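Local coordinates for protease lasA (Pseudomonas aeruginosa, PDB 3IT5), which cleaves the pentaglycine cross-links of staphylococcal peptidoglycan and nicks host elastin as a secreted zinc metallopeptidase of the M23A family, at residues S4-L9 with S138-Y142; Q18-A22 with R157-Y161. All coordinates share one frame; numbering follows the deposited sequence.

In the fold
Two N-terminal pieces of the chain pack on the distant four-strand sheet made by 138-139, 142-145, 159-162 and 168-169. Contact 1 joins its outermost hairpin to the loop ahead of strand 16-19; contact 2 brings side chains from the start of strand 159-162 and the residue before it onto Pro19 and the residues that follow it. The centres lie 14 Å apart, and the two meet where Tyr142 CD1 packs on Phe160 CB at 4.0 Å. They differ in their relation to the metal: in contact 1 the side chain of Phe139 is about 13 Å from the zinc ion, whereas in contact 2 that of Asn20 is about 5 Å away.

Contact 1 (S4-L9 with S138-Y142); sequences SNLMQL and SFGPY
Met7 and Gly140 meet through the one direct hydrogen bond of this contact, in which the N-H of Gly140 donates to Met7 O, with 2.7 Å between Gly140 N and that oxygen. The bond is nearly straight, 174° at the hydrogen, although the donor is slightly tilted from the carbonyl plane. The same oxygen also receives a CA-H...O contact from Phe139 CA, so two neighbouring residues converge on one acceptor. A water adds a second polar link: it accepts from Met7 N and donates to Ser138 O at 2.9 Å, so the backbone of Met7 is tied to both Gly140 and, through water, Ser138.

The segment gripped in this way is a tight hairpin. Phe139 to Tyr142 form a type II' turn between strands 138-139 and 142-145, with Gly140 at positive phi and Pro141 following it, and Phe139 N bonds back to Tyr142 O. The loop 4-9 thus lies along the outer strand of the small sheet, joined to it by one direct and one water-mediated backbone link without becoming a regular strand itself.

Packing round the Phe139 ring and its neighbours fills in around these bonds. With CG anti to the carbonyl carbon (chi1 -80°), the Met7 chain runs alongside the Phe139 side chain in the same direction, bringing SD to 3.7 Å from Phe139 CE2. This Met-aromatic contact is oblique, the sulfur lying 57° off the ring normal. At the ring edge, near its plane, Gln8 O approaches Phe139 CD2 at 3.6 Å. Leu9 divides its branches between two residues: CD2 rests on Phe139 CB at 3.7 Å, while CD1 crosses to Tyr142 CE2. Tyr142 OH is hydrogen-bonded to Tyr176 O. At the exposed end, Ser4 CA touches Ser138 CB at 3.7 Å.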
loop_
_atom_site.group_PDB
_atom_site.type_symbol
_atom_site.label_atom_id
_atom_site.label_comp_id
_atom_site.label_asym_id
_atom_site.label_seq_id
_atom_site.Cartn_x
_atom_site.Cartn_y
_atom_site.Cartn_z
ATOM N N SER A 4 -1.126 -7.291 14.526
ATOM C CA SER A 4 -2.169 -6.297 14.273
ATOM C C SER A 4 -1.791 -4.856 14.651
ATOM O O SER A 4 -2.503 -3.917 14.291
ATOM C CB SER A 4 -3.450 -6.708 15.000
ATOM O OG SER A 4 -3.260 -6.683 16.403
ATOM N N ASN A 5 -0.680 -4.698 15.373
ATOM C CA ASN A 5 -0.179 -3.390 15.812
ATOM C C ASN A 5 1.113 -2.964 15.093
ATOM O O ASN A 5 1.765 -1.994 15.491
ATOM C CB ASN A 5 0.050 -3.401 17.329
ATOM C CG ASN A 5 1.163 -4.346 17.743
ATOM O OD1 ASN A 5 1.510 -5.275 17.011
ATOM N ND2 ASN A 5 1.738 -4.106 18.921
ATOM N N LEU A 6 1.475 -3.700 14.044
ATOM C CA LEU A 6 2.725 -3.467 13.314
ATOM C C LEU A 6 2.592 -2.434 12.202
ATOM O O LEU A 6 3.530 -1.675 11.939
ATOM C CB LEU A 6 3.275 -4.783 12.742
ATOM C CG LEU A 6 4.610 -4.755 11.979
ATOM C CD1 LEU A 6 5.752 -4.170 12.820
ATOM C CD2 LEU A 6 4.969 -6.141 11.487
ATOM N N MET A 7 1.425 -2.400 11.564
ATOM C CA MET A 7 1.242 -1.617 10.346
ATOM C C MET A 7 0.061 -0.656 10.352
ATOM O O MET A 7 -1.002 -0.952 10.902
ATOM C CB MET A 7 1.145 -2.544 9.134
ATOM C CG MET A 7 2.489 -3.034 8.652
ATOM S SD MET A 7 2.345 -4.217 7.317
ATOM C CE MET A 7 2.319 -5.737 8.251
ATOM N N GLN A 8 0.284 0.503 9.736
ATOM C CA GLN A 8 -0.763 1.453 9.382
ATOM C C GLN A 8 -0.879 1.472 7.853
ATOM O O GLN A 8 -0.085 0.831 7.160
ATOM C CB GLN A 8 -0.418 2.858 9.904
ATOM C CG GLN A 8 0.879 3.442 9.324
ATOM C CD GLN A 8 0.899 4.957 9.282
ATOM O OE1 GLN A 8 0.894 5.552 8.203
ATOM N NE2 GLN A 8 0.924 5.589 10.442
ATOM N N LEU A 9 -1.854 2.213 7.331
ATOM C CA LEU A 9 -2.005 2.400 5.884
ATOM C C LEU A 9 -0.877 3.285 5.326
ATOM O O LEU A 9 -0.409 4.196 6.020
ATOM C CB LEU A 9 -3.380 3.005 5.567
ATOM C CG LEU A 9 -4.601 2.175 5.982
ATOM C CD1 LEU A 9 -5.847 3.061 6.131
ATOM C CD2 LEU A 9 -4.854 1.016 5.007
ATOM N N SER A 138 -3.829 -6.727 9.306
ATOM C CA SER A 138 -4.296 -5.450 9.858
ATOM C C SER A 138 -3.443 -4.258 9.414
ATOM O O SER A 138 -2.213 -4.327 9.393
ATOM C CB SER A 138 -4.365 -5.486 11.388
ATOM O OG SER A 138 -5.457 -6.266 11.843
ATOM N N PHE A 139 -4.125 -3.178 9.053
ATOM C CA PHE A 139 -3.504 -1.897 8.770
ATOM C C PHE A 139 -4.283 -0.888 9.587
ATOM O O PHE A 139 -5.409 -0.528 9.231
ATOM C CB PHE A 139 -3.583 -1.579 7.277
ATOM C CG PHE A 139 -2.792 -2.525 6.420
ATOM C CD1 PHE A 139 -3.411 -3.612 5.812
ATOM C CD2 PHE A 139 -1.425 -2.340 6.238
ATOM C CE1 PHE A 139 -2.683 -4.500 5.025
ATOM C CE2 PHE A 139 -0.684 -3.221 5.454
ATOM C CZ PHE A 139 -1.318 -4.306 4.845
ATOM N N GLY A 140 -3.695 -0.470 10.705
ATOM C CA GLY A 140 -4.437 0.254 11.737
ATOM C C GLY A 140 -5.501 -0.668 12.312
ATOM O O GLY A 140 -5.230 -1.852 12.539
ATOM N N PRO A 141 -6.725 -0.144 12.530
ATOM C CA PRO A 141 -7.826 -0.964 13.037
ATOM C C PRO A 141 -8.401 -1.923 11.986
ATOM O O PRO A 141 -9.100 -2.875 12.346
ATOM C CB PRO A 141 -8.878 0.079 13.437
ATOM C CG PRO A 141 -8.625 1.229 12.511
ATOM C CD PRO A 141 -7.129 1.262 12.327
ATOM N N TYR A 142 -8.104 -1.670 10.709
ATOM C CA TYR A 142 -8.692 -2.427 9.596
ATOM C C TYR A 142 -8.070 -3.806 9.396
ATOM O O TYR A 142 -6.843 -3.939 9.301
ATOM C CB TYR A 142 -8.587 -1.653 8.276
ATOM C CG TYR A 142 -9.128 -0.243 8.313
ATOM C CD1 TYR A 142 -10.496 0.001 8.440
ATOM C CD2 TYR A 142 -8.271 0.849 8.202
ATOM C CE1 TYR A 142 -10.992 1.304 8.474
ATOM C CE2 TYR A 142 -8.757 2.151 8.237
ATOM C CZ TYR A 142 -10.117 2.370 8.372
ATOM O OH TYR A 142 -10.602 3.653 8.396
HETATM O O HOH W 1 -0.305 -4.518 11.513
#

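Contact 2 (Q18-A22 with R157-Y161); sequences QPNGA and RYYFY
Tyr158 lays one face of its ring over the backbone of Gly21 and Ala22. Gly21 CA sits 3.7 Å from the ring centroid, only 17° off the normal, a CH-pi contact displaced toward the rim. Ala22 N lies over the same ring, 3.3 Å from Tyr158 CE1. Holding CG anti to the backbone N (chi1 179°), Tyr158 extends its ring across to segment 18-22.

The polar part is modest: Tyr158 OH gives a weak hydrogen bond to Asn20 O at 2.8 Å. The CB of Asn20 points away from segment 157-161.

Purely apolar contact completes the interface. Pro19 and Phe160 slide past each other in opposite directions, with Pro19 CG 3.6 Å from Phe160 CE2, and Ala22 CB touches Tyr158 CE1. Phe35 meets the Phe160 ring edge-to-face.

Two second-shell links lead from here to the metal: Asn20 OD1 accepts from the backbone N of the zinc ligand Asp36, and Gly21 O bonds to ND1 of the ligand His23. Tyr158, just before strand 159-162, and Phe160 on it thus back the segment leading into the His-Asp-His zinc site characteristic of M23 metallopeptidases.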
loop_
_atom_site.group_PDB
_atom_site.type_symbol
_atom_site.label_atom_id
_atom_site.label_comp_id
_atom_site.label_asym_id
_atom_site.label_seq_id
_atom_site.Cartn_x
_atom_site.Cartn_y
_atom_site.Cartn_z
ATOM N N GLN A 18 -8.396 6.414 -1.467
ATOM C CA GLN A 18 -9.286 5.369 -1.979
ATOM C C GLN A 18 -8.506 4.134 -2.435
ATOM O O GLN A 18 -7.748 4.207 -3.410
ATOM C CB GLN A 18 -10.092 5.882 -3.171
ATOM C CG GLN A 18 -11.025 7.043 -2.897
ATOM C CD GLN A 18 -11.691 7.521 -4.169
ATOM O OE1 GLN A 18 -11.937 6.733 -5.087
ATOM N NE2 GLN A 18 -11.978 8.815 -4.239
ATOM N N PRO A 19 -8.708 2.989 -1.757
ATOM C CA PRO A 19 -8.053 1.758 -2.209
ATOM C C PRO A 19 -8.869 1.017 -3.268
ATOM O O PRO A 19 -10.078 1.227 -3.376
ATOM C CB PRO A 19 -7.968 0.922 -0.930
ATOM C CG PRO A 19 -9.183 1.356 -0.127
ATOM C CD PRO A 19 -9.527 2.771 -0.545
ATOM N N ASN A 20 -8.204 0.166 -4.047
ATOM C CA ASN A 20 -8.894 -0.732 -4.971
ATOM C C ASN A 20 -8.747 -2.181 -4.502
ATOM O O ASN A 20 -8.144 -2.433 -3.459
ATOM C CB ASN A 20 -8.403 -0.532 -6.417
ATOM C CG ASN A 20 -7.091 -1.261 -6.716
ATOM O OD1 ASN A 20 -6.377 -1.702 -5.810
ATOM N ND2 ASN A 20 -6.772 -1.386 -8.004
ATOM N N GLY A 21 -9.289 -3.125 -5.270
ATOM C CA GLY A 21 -9.276 -4.536 -4.894
ATOM C C GLY A 21 -7.900 -5.175 -4.836
ATOM O O GLY A 21 -6.980 -4.783 -5.569
ATOM N N ALA A 22 -7.767 -6.164 -3.957
ATOM C CA ALA A 22 -6.524 -6.901 -3.793
ATOM C C ALA A 22 -6.148 -7.649 -5.067
ATOM O O ALA A 22 -7.012 -8.140 -5.802
ATOM C CB ALA A 22 -6.624 -7.864 -2.617
ATOM N N ARG A 157 -17.195 -9.202 -0.841
ATOM C CA ARG A 157 -16.043 -10.114 -0.826
ATOM C C ARG A 157 -14.739 -9.416 -0.442
ATOM O O ARG A 157 -13.922 -9.981 0.287
ATOM C CB ARG A 157 -15.871 -10.803 -2.180
ATOM C CG ARG A 157 -17.115 -11.513 -2.685
ATOM C CD ARG A 157 -16.854 -12.165 -4.027
ATOM N NE ARG A 157 -18.043 -12.104 -4.874
ATOM C CZ ARG A 157 -18.135 -11.387 -5.991
ATOM N NH1 ARG A 157 -17.101 -10.679 -6.428
ATOM N NH2 ARG A 157 -19.267 -11.394 -6.681
ATOM N N TYR A 158 -14.547 -8.204 -0.956
ATOM C CA TYR A 158 -13.371 -7.397 -0.639
ATOM C C TYR A 158 -13.773 -6.230 0.247
ATOM O O TYR A 158 -14.653 -5.445 -0.114
ATOM C CB TYR A 158 -12.703 -6.873 -1.914
ATOM C CG TYR A 158 -11.485 -6.008 -1.655
ATOM C CD1 TYR A 158 -10.288 -6.574 -1.227
ATOM C CD2 TYR A 158 -11.535 -4.624 -1.830
ATOM C CE1 TYR A 158 -9.170 -5.790 -0.980
ATOM C CE2 TYR A 158 -10.418 -3.828 -1.586
ATOM C CZ TYR A 158 -9.235 -4.425 -1.166
ATOM O OH TYR A 158 -8.118 -3.662 -0.925
ATOM N N TYR A 159 -13.123 -6.117 1.402
ATOM C CA TYR A 159 -13.435 -5.057 2.353
ATOM C C TYR A 159 -12.329 -4.823 3.380
ATOM O O TYR A 159 -11.501 -5.702 3.640
ATOM C CB TYR A 159 -14.767 -5.347 3.070
ATOM C CG TYR A 159 -14.849 -6.725 3.704
ATOM C CD1 TYR A 159 -14.364 -6.953 4.991
ATOM C CD2 TYR A 159 -15.413 -7.798 3.014
ATOM C CE1 TYR A 159 -14.438 -8.216 5.579
ATOM C CE2 TYR A 159 -15.491 -9.062 3.587
ATOM C CZ TYR A 159 -15.000 -9.265 4.868
ATOM O OH TYR A 159 -15.067 -10.520 5.436
ATOM N N PHE A 160 -12.330 -3.624 3.950
ATOM C CA PHE A 160 -11.518 -3.296 5.110
ATOM C C PHE A 160 -12.463 -3.254 6.309
ATOM O O PHE A 160 -13.342 -2.393 6.374
ATOM C CB PHE A 160 -10.843 -1.933 4.920
ATOM C CG PHE A 160 -9.785 -1.913 3.844
ATOM C CD1 PHE A 160 -8.435 -1.950 4.181
ATOM C CD2 PHE A 160 -10.136 -1.850 2.497
ATOM C CE1 PHE A 160 -7.451 -1.932 3.193
ATOM C CE2 PHE A 160 -9.160 -1.833 1.500
ATOM C CZ PHE A 160 -7.818 -1.872 1.846
ATOM N N TYR A 161 -12.310 -4.194 7.241
ATOM C CA TYR A 161 -13.178 -4.214 8.420
ATOM C C TYR A 161 -12.514 -3.552 9.619
ATOM O O TYR A 161 -11.503 -4.047 10.137
ATOM C CB TYR A 161 -13.646 -5.637 8.764
ATOM C CG TYR A 161 -14.505 -5.708 10.016
ATOM C CD1 TYR A 161 -15.835 -5.281 9.997
ATOM C CD2 TYR A 161 -13.984 -6.188 11.220
ATOM C CE1 TYR A 161 -16.626 -5.336 11.141
ATOM C CE2 TYR A 161 -14.769 -6.245 12.372
ATOM C CZ TYR A 161 -16.089 -5.820 12.322
ATOM O OH TYR A 161 -16.877 -5.872 13.449
#